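Local coordinates for protein beta-lactamase (Sebaldella termitidis, PDB 6N1N) that probably hydrolyses beta-lactam antibiotics to substituted beta-amino acids, as a member of the class D serine beta-lactamase family, at residues 122-126 and 149-153; 154-158 and 213-217; 73-77 and 102-107; 59-63 and 163-168. All coordinates share one frame; numbering follows the deposited sequence. Where two conformers were deposited one is given.

Interaction 1 (122-126 and 149-153); sequences EFNYG and EQIDF
Phe153 of helix 147-159 meets two rings of the loop that follows helix 113-122. Its CG, anti to the backbone N (chi1 158°), sets the ring where both can reach it. Tyr125 points the edge of its ring at a face of Phe153, a T-shaped pair with planes 84° apart. Tyr125 CD1 lies 4.2 Å from Phe153 CG. Phe123 runs alongside Phe153, pointing the same way; CE1 of Phe153 sits over one face of the Phe123 ring, 3.8 Å from CG of Phe123, and the planes are inclined at 56°. Two waters bridge the polar groups. One accepts from Tyr125 OH and donates to Gln150 OE1, both at 2.7 Å; the other donates to the carbonyl oxygens Asn124 O and Glu149 O. Glu149 OE1 lies 3.3 Å from Gly126 CA. Further out, Arg46 forms a salt bridge with Glu149 OE2, Ser146 N hydrogen-bonds to Glu149 OE1, and Gln150 NE2 hydrogen-bonds to Thr52 OG1. A Schellman motif at Asn124 ends the preceding helix. Tyr125 lies about 9 Å, side chain to side chain, from Ser51, the predicted acylated serine. Ring packing supplies most of the direct contact, while water links the polar groups of loop and helix.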
# COMPACT_ATOMS: atom_id res chain seq x y z
N GLU A 122 6.33 -6.13 -14.77
CA GLU A 122 4.91 -6.33 -15.06
C GLU A 122 4.05 -5.32 -14.33
O GLU A 122 3.08 -4.78 -14.89
CB GLU A 122 4.55 -7.77 -14.68
CG GLU A 122 3.09 -8.17 -14.78
CD GLU A 122 2.63 -8.42 -16.20
OE1 GLU A 122 3.47 -8.34 -17.12
OE2 GLU A 122 1.42 -8.68 -16.40
N PHE A 123 4.39 -5.03 -13.08
CA PHE A 123 3.63 -4.15 -12.21
C PHE A 123 3.96 -2.67 -12.39
O PHE A 123 3.31 -1.83 -11.74
CB PHE A 123 3.87 -4.53 -10.74
CG PHE A 123 3.31 -5.85 -10.32
CD1 PHE A 123 2.46 -6.58 -11.14
CD2 PHE A 123 3.66 -6.38 -9.09
CE1 PHE A 123 1.95 -7.80 -10.73
CE2 PHE A 123 3.15 -7.61 -8.68
CZ PHE A 123 2.29 -8.31 -9.52
N ASN A 124 4.95 -2.32 -13.22
CA ASN A 124 5.41 -0.94 -13.35
C ASN A 124 5.67 -0.33 -11.97
O ASN A 124 5.20 0.75 -11.63
CB ASN A 124 4.39 -0.10 -14.12
CG ASN A 124 3.95 -0.75 -15.40
OD1 ASN A 124 4.74 -0.89 -16.33
ND2 ASN A 124 2.68 -1.17 -15.45
N TYR A 125 6.42 -1.06 -11.15
CA TYR A 125 6.46 -0.77 -9.72
C TYR A 125 7.64 0.13 -9.44
O TYR A 125 8.72 -0.30 -9.02
CB TYR A 125 6.50 -2.05 -8.91
CG TYR A 125 6.04 -1.82 -7.47
CD1 TYR A 125 4.69 -1.89 -7.13
CD2 TYR A 125 6.93 -1.44 -6.49
CE1 TYR A 125 4.25 -1.65 -5.83
CE2 TYR A 125 6.51 -1.20 -5.17
CZ TYR A 125 5.16 -1.32 -4.85
OH TYR A 125 4.74 -1.06 -3.57
N GLY A 126 7.42 1.43 -9.66
CA GLY A 126 8.39 2.43 -9.26
C GLY A 126 9.68 2.31 -10.04
O GLY A 126 9.69 2.07 -11.25
N GLU A 149 2.41 6.28 -9.00
CA GLU A 149 2.73 4.92 -9.42
C GLU A 149 2.04 3.88 -8.55
O GLU A 149 1.67 2.80 -9.06
CB GLU A 149 4.24 4.72 -9.38
CG GLU A 149 4.99 5.52 -10.41
CD GLU A 149 6.49 5.43 -10.28
OE1 GLU A 149 7.00 5.47 -9.14
OE2 GLU A 149 7.16 5.31 -11.32
N GLN A 150 1.86 4.16 -7.26
CA GLN A 150 1.06 3.26 -6.43
C GLN A 150 -0.35 3.14 -7.00
O GLN A 150 -0.88 2.04 -7.14
CB GLN A 150 0.96 3.76 -4.99
CG GLN A 150 2.24 3.69 -4.19
CD GLN A 150 2.35 2.44 -3.35
OE1 GLN A 150 1.73 1.40 -3.62
NE2 GLN A 150 3.18 2.53 -2.32
N ILE A 151 -0.95 4.27 -7.34
CA ILE A 151 -2.31 4.27 -7.85
C ILE A 151 -2.38 3.56 -9.19
O ILE A 151 -3.30 2.78 -9.45
CB ILE A 151 -2.84 5.71 -7.94
CG1 ILE A 151 -3.17 6.22 -6.52
CG2 ILE A 151 -4.05 5.79 -8.87
CD1 ILE A 151 -3.42 7.69 -6.41
N ASP A 152 -1.42 3.80 -10.08
CA ASP A 152 -1.50 3.16 -11.38
C ASP A 152 -1.40 1.64 -11.23
O ASP A 152 -2.12 0.90 -11.91
CB ASP A 152 -0.43 3.73 -12.32
CG ASP A 152 -0.93 5.03 -13.02
OD1 ASP A 152 -2.12 5.09 -13.43
OD2 ASP A 152 -0.17 6.00 -13.12
N PHE A 153 -0.57 1.18 -10.29
CA PHE A 153 -0.47 -0.25 -10.00
C PHE A 153 -1.79 -0.79 -9.44
O PHE A 153 -2.25 -1.87 -9.85
CB PHE A 153 0.69 -0.47 -9.02
CG PHE A 153 0.59 -1.76 -8.24
CD1 PHE A 153 0.90 -2.97 -8.82
CD2 PHE A 153 0.14 -1.75 -6.94
CE1 PHE A 153 0.77 -4.15 -8.10
CE2 PHE A 153 0.01 -2.91 -6.22
CZ PHE A 153 0.32 -4.11 -6.78
O HOH W 1 2.65 1.70 -11.51
O HOH W 2 2.11 -1.24 -3.18

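Interaction 2 (154-158 and 213-217); sequences LINLY and VYFFA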
# COMPACT_ATOMS: atom_id res chain seq x y z
N LEU A 154 -2.42 -0.03 -8.55
CA LEU A 154 -3.67 -0.47 -7.95
C LEU A 154 -4.81 -0.50 -8.98
O LEU A 154 -5.65 -1.39 -8.90
CB LEU A 154 -4.04 0.41 -6.78
CG LEU A 154 -3.13 0.29 -5.56
CD1 LEU A 154 -3.27 1.47 -4.64
CD2 LEU A 154 -3.42 -1.00 -4.80
N ILE A 155 -4.83 0.44 -9.93
CA ILE A 155 -5.84 0.41 -10.99
C ILE A 155 -5.68 -0.85 -11.83
O ILE A 155 -6.67 -1.53 -12.19
CB ILE A 155 -5.75 1.67 -11.87
CG1 ILE A 155 -6.11 2.93 -11.09
CG2 ILE A 155 -6.67 1.56 -13.08
CD1 ILE A 155 -5.72 4.21 -11.78
N ASN A 156 -4.45 -1.15 -12.23
CA ASN A 156 -4.18 -2.37 -12.98
C ASN A 156 -4.56 -3.62 -12.19
O ASN A 156 -4.99 -4.61 -12.78
CB ASN A 156 -2.71 -2.41 -13.40
CG ASN A 156 -2.45 -1.55 -14.62
OD1 ASN A 156 -3.24 -1.54 -15.56
ND2 ASN A 156 -1.35 -0.81 -14.61
N LEU A 157 -4.33 -3.63 -10.88
CA LEU A 157 -4.80 -4.74 -10.05
C LEU A 157 -6.32 -4.86 -10.09
O LEU A 157 -6.87 -5.94 -10.36
CB LEU A 157 -4.27 -4.55 -8.60
CG LEU A 157 -4.39 -5.66 -7.56
CD1 LEU A 157 -3.69 -5.29 -6.22
CD2 LEU A 157 -5.81 -6.04 -7.27
N TYR A 158 -7.01 -3.74 -9.86
CA TYR A 158 -8.46 -3.73 -9.91
C TYR A 158 -9.00 -4.21 -11.25
O TYR A 158 -9.96 -4.99 -11.29
CB TYR A 158 -8.96 -2.32 -9.59
CG TYR A 158 -10.47 -2.19 -9.71
CD1 TYR A 158 -11.31 -2.69 -8.74
CD2 TYR A 158 -11.03 -1.56 -10.80
CE1 TYR A 158 -12.69 -2.59 -8.84
CE2 TYR A 158 -12.39 -1.44 -10.92
CZ TYR A 158 -13.23 -1.95 -9.93
OH TYR A 158 -14.59 -1.82 -10.06
N VAL A 213 -15.25 3.78 -7.90
CA VAL A 213 -14.05 3.34 -7.20
C VAL A 213 -13.12 4.55 -7.10
O VAL A 213 -12.87 5.23 -8.10
CB VAL A 213 -13.31 2.20 -7.91
CG1 VAL A 213 -12.22 1.61 -7.00
CG2 VAL A 213 -14.25 1.13 -8.31
N TYR A 214 -12.57 4.77 -5.92
CA TYR A 214 -11.60 5.84 -5.69
C TYR A 214 -10.29 5.21 -5.22
O TYR A 214 -10.21 4.66 -4.12
CB TYR A 214 -12.12 6.86 -4.67
CG TYR A 214 -13.45 7.45 -5.08
CD1 TYR A 214 -13.52 8.64 -5.83
CD2 TYR A 214 -14.65 6.80 -4.79
CE1 TYR A 214 -14.71 9.14 -6.24
CE2 TYR A 214 -15.86 7.32 -5.20
CZ TYR A 214 -15.89 8.48 -5.91
OH TYR A 214 -17.11 8.98 -6.28
N PHE A 215 -9.27 5.30 -6.07
CA PHE A 215 -7.93 4.86 -5.72
C PHE A 215 -7.21 5.97 -4.96
O PHE A 215 -7.41 7.15 -5.25
CB PHE A 215 -7.17 4.48 -6.99
CG PHE A 215 -7.80 3.34 -7.72
CD1 PHE A 215 -7.40 2.05 -7.47
CD2 PHE A 215 -8.87 3.53 -8.58
CE1 PHE A 215 -8.01 0.99 -8.09
CE2 PHE A 215 -9.48 2.48 -9.21
CZ PHE A 215 -9.05 1.20 -8.98
N PHE A 216 -6.40 5.59 -3.96
CA PHE A 216 -5.78 6.62 -3.14
C PHE A 216 -4.36 6.25 -2.72
O PHE A 216 -4.01 5.09 -2.58
CB PHE A 216 -6.61 6.92 -1.87
CG PHE A 216 -6.77 5.77 -0.93
CD1 PHE A 216 -5.88 5.55 0.11
CD2 PHE A 216 -7.81 4.89 -1.09
CE1 PHE A 216 -6.03 4.47 0.96
CE2 PHE A 216 -7.96 3.82 -0.24
CZ PHE A 216 -7.06 3.61 0.79
N ALA A 217 -3.55 7.28 -2.54
CA ALA A 217 -2.23 7.11 -1.97
C ALA A 217 -1.98 8.34 -1.11
O ALA A 217 -1.84 9.45 -1.61
CB ALA A 217 -1.15 6.96 -3.05
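With CG anti to its carbonyl carbon (chi1 -62°), Phe215 extends its ring from strand 212-222 to helix 147-159, and Tyr158, whose CG lies opposite its own backbone N, swings its ring across the end of that phenyl group. Ile155 covers the phenyl face: CG1 stands 3.7 Å from the centroid of the Phe215 ring and nearly on its normal, a CH-pi contact. At the rim, Tyr158 CB lies in the ring plane, 3.6 Å from Phe215 CZ. The two rings form an offset edge-to-face pair, the edge of Phe215 directed at the face of Tyr158 with planes 73° apart. Leu154 packs beside the ring, its CB 3.8 Å from Phe215 CD1, while its carbonyl oxygen O approaches Phe215 CE1 to 3.4 Å. That oxygen also accepts the helical bond from Tyr158 N. Farther along the tyrosine, Val213 CG2 packs against the phenol end, 3.6 Å from Tyr158 CZ. Tyr206 of strand 198-209 adds a third ring beside Phe215 and Tyr158, and Tyr28 of strand 22-29 pairs with the Phe215 backbone. The short helix and strand segments run at 145° to each other, their axes 9.9 Å apart at closest approach. Such apolar packing of a helix on the central beta-sheet belongs to the serine beta-lactamase and penicillin-binding protein fold.

Interaction 3 (73-77 and 102-107); sequences AMEWD and WFYMKG
The Phe103 ring carries the methyl of selenomethionine Met74 over the centre of one face, CE lying 3.7 Å from the ring centroid and 11° off the normal. Selenium stands over this same ring, 4.1 Å from its centroid, so CH-pi and Met-aromatic contacts act together. The indole of Trp102 has Trp76 CD1 over one face and Phe103 CB over the opposite one, both toward the rim. At its edge, in plane, Met74 O lies 3.7 Å from Trp102 CH2. The two indoles meet obliquely, the planes of their five-membered rings 44° apart. Trp102 CG occupies the crowded position between its backbone N and carbonyl carbon (chi1 75°), which turns the indole so that CZ3 reaches Glu75 O and CH2 reaches Met74 O. Lys106 runs past Met74 in the opposite direction, with CD 3.6 Å from Met74 SE, and Gly107 CA is 3.9 Å from Met74 CE, where the absence of a side chain allows close approach. Both indole nitrogens find carbonyls outside the contact: Trp102 NE1 bonds to Trp86 O and Trp76 NE1 to Ile79 O. Met-aromatic and CH-pi contacts thus fasten the connection between helices 56-63 and 92-98 onto helix 101-108, in the helical part of the class D fold.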
# COMPACT_ATOMS: atom_id res chain seq x y z
N ALA A 73 -0.62 -22.02 6.61
CA ALA A 73 0.27 -21.35 7.55
C ALA A 73 1.72 -21.57 7.16
O ALA A 73 2.10 -22.59 6.59
CB ALA A 73 0.04 -21.84 8.98
N MSE A 74 2.52 -20.56 7.44
CA MSE A 74 3.96 -20.64 7.41
C MSE A 74 4.45 -20.82 8.85
O MSE A 74 3.86 -20.26 9.77
CB MSE A 74 4.52 -19.38 6.77
CG MSE A 74 5.67 -19.60 5.90
SE MSE A 74 6.35 -17.84 5.46
CE MSE A 74 5.49 -17.66 3.72
N GLU A 75 5.51 -21.61 9.05
CA GLU A 75 5.96 -21.96 10.39
C GLU A 75 6.78 -20.84 11.02
O GLU A 75 7.75 -20.35 10.44
CB GLU A 75 6.80 -23.25 10.34
CG GLU A 75 7.35 -23.67 11.71
CD GLU A 75 8.25 -24.90 11.64
OE1 GLU A 75 9.08 -24.99 10.71
OE2 GLU A 75 8.11 -25.77 12.52
N TRP A 76 6.37 -20.45 12.23
CA TRP A 76 7.07 -19.45 13.02
C TRP A 76 8.33 -20.06 13.61
O TRP A 76 8.33 -21.20 14.06
CB TRP A 76 6.13 -18.96 14.13
CG TRP A 76 6.73 -18.11 15.21
CD1 TRP A 76 7.46 -16.97 15.05
CD2 TRP A 76 6.60 -18.31 16.62
NE1 TRP A 76 7.81 -16.46 16.28
CE2 TRP A 76 7.30 -17.27 17.26
CE3 TRP A 76 5.98 -19.28 17.40
CZ2 TRP A 76 7.38 -17.17 18.64
CZ3 TRP A 76 6.07 -19.19 18.77
CH2 TRP A 76 6.76 -18.14 19.38
N ASP A 77 9.42 -19.29 13.59
CA ASP A 77 10.69 -19.80 14.11
C ASP A 77 10.76 -19.82 15.63
O ASP A 77 11.81 -20.16 16.17
CB ASP A 77 11.86 -19.00 13.53
CG ASP A 77 11.73 -17.51 13.75
OD1 ASP A 77 10.93 -17.11 14.64
OD2 ASP A 77 12.40 -16.74 13.02
N TRP A 102 8.21 -10.87 9.17
CA TRP A 102 8.94 -12.13 9.10
C TRP A 102 8.35 -13.08 8.06
O TRP A 102 9.10 -13.81 7.39
CB TRP A 102 9.03 -12.81 10.48
CG TRP A 102 7.76 -13.51 11.05
CD1 TRP A 102 6.95 -13.03 12.05
CD2 TRP A 102 7.21 -14.79 10.68
NE1 TRP A 102 5.95 -13.92 12.33
CE2 TRP A 102 6.08 -15.01 11.50
CE3 TRP A 102 7.57 -15.77 9.75
CZ2 TRP A 102 5.32 -16.17 11.41
CZ3 TRP A 102 6.81 -16.91 9.66
CH2 TRP A 102 5.69 -17.10 10.48
N PHE A 103 7.03 -13.08 7.90
CA PHE A 103 6.37 -13.97 6.96
C PHE A 103 6.74 -13.61 5.54
O PHE A 103 7.07 -14.50 4.73
CB PHE A 103 4.86 -13.89 7.20
CG PHE A 103 3.99 -14.63 6.20
CD1 PHE A 103 3.33 -15.80 6.58
CD2 PHE A 103 3.74 -14.11 4.93
CE1 PHE A 103 2.48 -16.45 5.70
CE2 PHE A 103 2.90 -14.78 4.03
CZ PHE A 103 2.28 -15.94 4.43
N TYR A 104 6.76 -12.32 5.22
CA TYR A 104 7.13 -11.90 3.87
C TYR A 104 8.62 -12.07 3.61
O TYR A 104 9.01 -12.45 2.50
CB TYR A 104 6.64 -10.47 3.64
CG TYR A 104 5.14 -10.44 3.48
CD1 TYR A 104 4.55 -10.67 2.24
CD2 TYR A 104 4.30 -10.22 4.56
CE1 TYR A 104 3.15 -10.67 2.08
CE2 TYR A 104 2.92 -10.20 4.42
CZ TYR A 104 2.34 -10.42 3.17
OH TYR A 104 0.96 -10.41 3.04
N MSE A 105 9.47 -11.80 4.59
CA MSE A 105 10.91 -12.06 4.45
C MSE A 105 11.19 -13.55 4.21
O MSE A 105 12.01 -13.90 3.36
CB MSE A 105 11.67 -11.58 5.69
CG MSE A 105 11.58 -10.08 5.90
SE MSE A 105 12.67 -9.47 7.42
CE MSE A 105 11.82 -10.41 8.87
N LYS A 106 10.48 -14.41 4.94
CA LYS A 106 10.67 -15.85 4.78
C LYS A 106 10.18 -16.31 3.41
O LYS A 106 10.88 -17.07 2.72
CB LYS A 106 9.94 -16.59 5.90
CG LYS A 106 10.09 -18.11 5.86
CD LYS A 106 9.41 -18.74 7.08
CE LYS A 106 9.46 -20.27 7.06
NZ LYS A 106 10.77 -20.76 7.53
N GLY A 107 9.02 -15.82 2.98
CA GLY A 107 8.51 -16.19 1.67
C GLY A 107 9.36 -15.67 0.54
O GLY A 107 9.52 -16.34 -0.48

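Interaction 4 (59-63 and 163-168); sequences LIFLE and MLSEKT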
# COMPACT_ATOMS: atom_id res chain seq x y z
N LEU A 59 0.32 -10.85 -4.11
CA LEU A 59 0.07 -11.37 -5.46
C LEU A 59 1.18 -12.31 -5.89
O LEU A 59 0.92 -13.39 -6.44
CB LEU A 59 -0.04 -10.24 -6.49
CG LEU A 59 -1.18 -9.21 -6.35
CD1 LEU A 59 -0.89 -8.03 -7.26
CD2 LEU A 59 -2.52 -9.81 -6.67
N ILE A 60 2.43 -11.91 -5.63
CA ILE A 60 3.56 -12.70 -6.09
C ILE A 60 3.62 -14.03 -5.35
O ILE A 60 3.84 -15.07 -5.95
CB ILE A 60 4.87 -11.90 -5.94
CG1 ILE A 60 4.89 -10.70 -6.90
CG2 ILE A 60 6.09 -12.77 -6.20
CD1 ILE A 60 6.01 -9.69 -6.64
N PHE A 61 3.42 -14.01 -4.02
CA PHE A 61 3.45 -15.24 -3.24
C PHE A 61 2.45 -16.27 -3.78
O PHE A 61 2.77 -17.46 -3.90
CB PHE A 61 3.16 -14.96 -1.77
CG PHE A 61 4.35 -14.48 -0.95
CD1 PHE A 61 5.47 -13.93 -1.55
CD2 PHE A 61 4.31 -14.57 0.42
CE1 PHE A 61 6.52 -13.49 -0.79
CE2 PHE A 61 5.37 -14.14 1.19
CZ PHE A 61 6.48 -13.61 0.58
N LEU A 62 1.23 -15.85 -4.09
CA LEU A 62 0.24 -16.79 -4.59
C LEU A 62 0.57 -17.25 -6.00
O LEU A 62 0.50 -18.44 -6.30
CB LEU A 62 -1.16 -16.17 -4.54
CG LEU A 62 -1.61 -15.96 -3.10
CD1 LEU A 62 -2.71 -14.94 -3.06
CD2 LEU A 62 -2.10 -17.28 -2.47
N GLU A 63 0.91 -16.32 -6.89
CA GLU A 63 1.18 -16.71 -8.28
C GLU A 63 2.37 -17.66 -8.37
O GLU A 63 2.36 -18.60 -9.19
CB GLU A 63 1.40 -15.48 -9.15
CG GLU A 63 1.33 -15.76 -10.66
CD GLU A 63 -0.05 -16.16 -11.14
OE1 GLU A 63 -1.03 -15.94 -10.40
OE2 GLU A 63 -0.16 -16.67 -12.29
N MSE A 163 -0.75 -10.35 -15.80
CA MSE A 163 -0.87 -11.77 -16.12
C MSE A 163 -0.72 -12.61 -14.85
O MSE A 163 0.34 -13.14 -14.54
CB MSE A 163 0.16 -12.17 -17.18
CG MSE A 163 -0.03 -11.43 -18.51
SE MSE A 163 -1.79 -11.68 -19.32
CE MSE A 163 -1.77 -13.63 -19.40
N LEU A 164 -1.82 -12.70 -14.10
CA LEU A 164 -1.91 -13.49 -12.89
C LEU A 164 -3.16 -14.34 -13.01
O LEU A 164 -4.08 -14.00 -13.75
CB LEU A 164 -2.01 -12.62 -11.63
CG LEU A 164 -0.98 -11.51 -11.52
CD1 LEU A 164 -1.35 -10.51 -10.42
CD2 LEU A 164 0.40 -12.09 -11.27
N SER A 165 -3.23 -15.41 -12.22
CA SER A 165 -4.38 -16.29 -12.27
C SER A 165 -5.61 -15.70 -11.57
O SER A 165 -5.52 -14.81 -10.72
CB SER A 165 -4.05 -17.63 -11.63
OG SER A 165 -3.96 -17.48 -10.22
N GLU A 166 -6.78 -16.21 -11.95
CA GLU A 166 -8.02 -15.75 -11.34
C GLU A 166 -8.01 -15.94 -9.83
O GLU A 166 -8.51 -15.08 -9.08
CB GLU A 166 -9.21 -16.49 -11.95
CG GLU A 166 -9.48 -16.16 -13.40
CD GLU A 166 -10.56 -17.04 -14.01
OE1 GLU A 166 -10.67 -17.08 -15.26
OE2 GLU A 166 -11.29 -17.71 -13.25
N LYS A 167 -7.45 -17.05 -9.36
CA LYS A 167 -7.40 -17.34 -7.93
C LYS A 167 -6.52 -16.35 -7.19
O LYS A 167 -6.85 -15.90 -6.10
CB LYS A 167 -6.91 -18.77 -7.72
CG LYS A 167 -6.52 -19.17 -6.29
CD LYS A 167 -5.88 -20.58 -6.27
CE LYS A 167 -5.44 -21.03 -4.87
NZ LYS A 167 -6.59 -21.40 -3.98
N THR A 168 -5.38 -15.98 -7.78
CA THR A 168 -4.51 -14.99 -7.16
C THR A 168 -5.23 -13.67 -6.95
O THR A 168 -5.18 -13.08 -5.87
CB THR A 168 -3.29 -14.80 -8.05
OG1 THR A 168 -2.56 -16.02 -8.07
CG2 THR A 168 -2.43 -13.69 -7.56
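Glu63, at the end of helix 56-63, reaches across to Leu164, Ser165 and Thr168. Its CB lies near Leu164 CD2, and CG comes closer to that methyl, at 3.8 Å. The chain leaves with CG anti to its backbone N and then turns about the CB-CG bond (chi2 67°), which brings Glu63 CD to 3.4 Å from Ser165 N. Glu63 OE2 lies 3.7 Å from Leu164 CA. The other oxygen, OE1, accepts two well-formed hydrogen bonds. Thr168 OG1 donates to Glu63 OE1 at 2.8 Å, nearly in line with the C-O bond; Ser165 N donates to it at 2.9 Å, almost straight at 178°, from the syn side and 29° out of the carboxylate plane. Ser165 OG adds at most a weak third. Ser165 is the N-cap residue of helix 166-175. On the apolar side of the contact, Leu59 CD2 touches both Leu164 CD1 and Thr168 CG2 at 4.0 Å, while Leu62 CB packs against Thr168 OG1 at 3.8 Å. Leu59 and Leu62 also touch Val172 of helix 166-175, and Tyr119 of helix 113-122 touches Glu63. The paired donors fix the position of OE1, and a negative carboxylate beside the N-terminus of helix 166-175 would probably be stabilised by the helix dipole.

Interactions 1 and 2 are the buried pair and share helix 147-159, which presents successive turns to the 122-126 loop and to strand 212-222; Ile151 packs on Phe215 between them. Interactions 3 and 4 lie farther out and are partly buried. Leu59 ties interaction 4 to both inner contacts, touching Phe123, Phe153 and Leu157, while Phe61 meets Phe103, Tyr104 and Gly107 of interaction 3. A probable hydrogen bond from Met163 N to Glu122 OE2, 2.8 Å, also joins interactions 4 and 1. Chemistry changes with place: rings and aliphatic groups dominate interaction 2, waters supplement the rings of interaction 1, a selenomethionine side chain and aromatic rings make interaction 3, and direct hydrogen bonds to a carboxylate mark interaction 4.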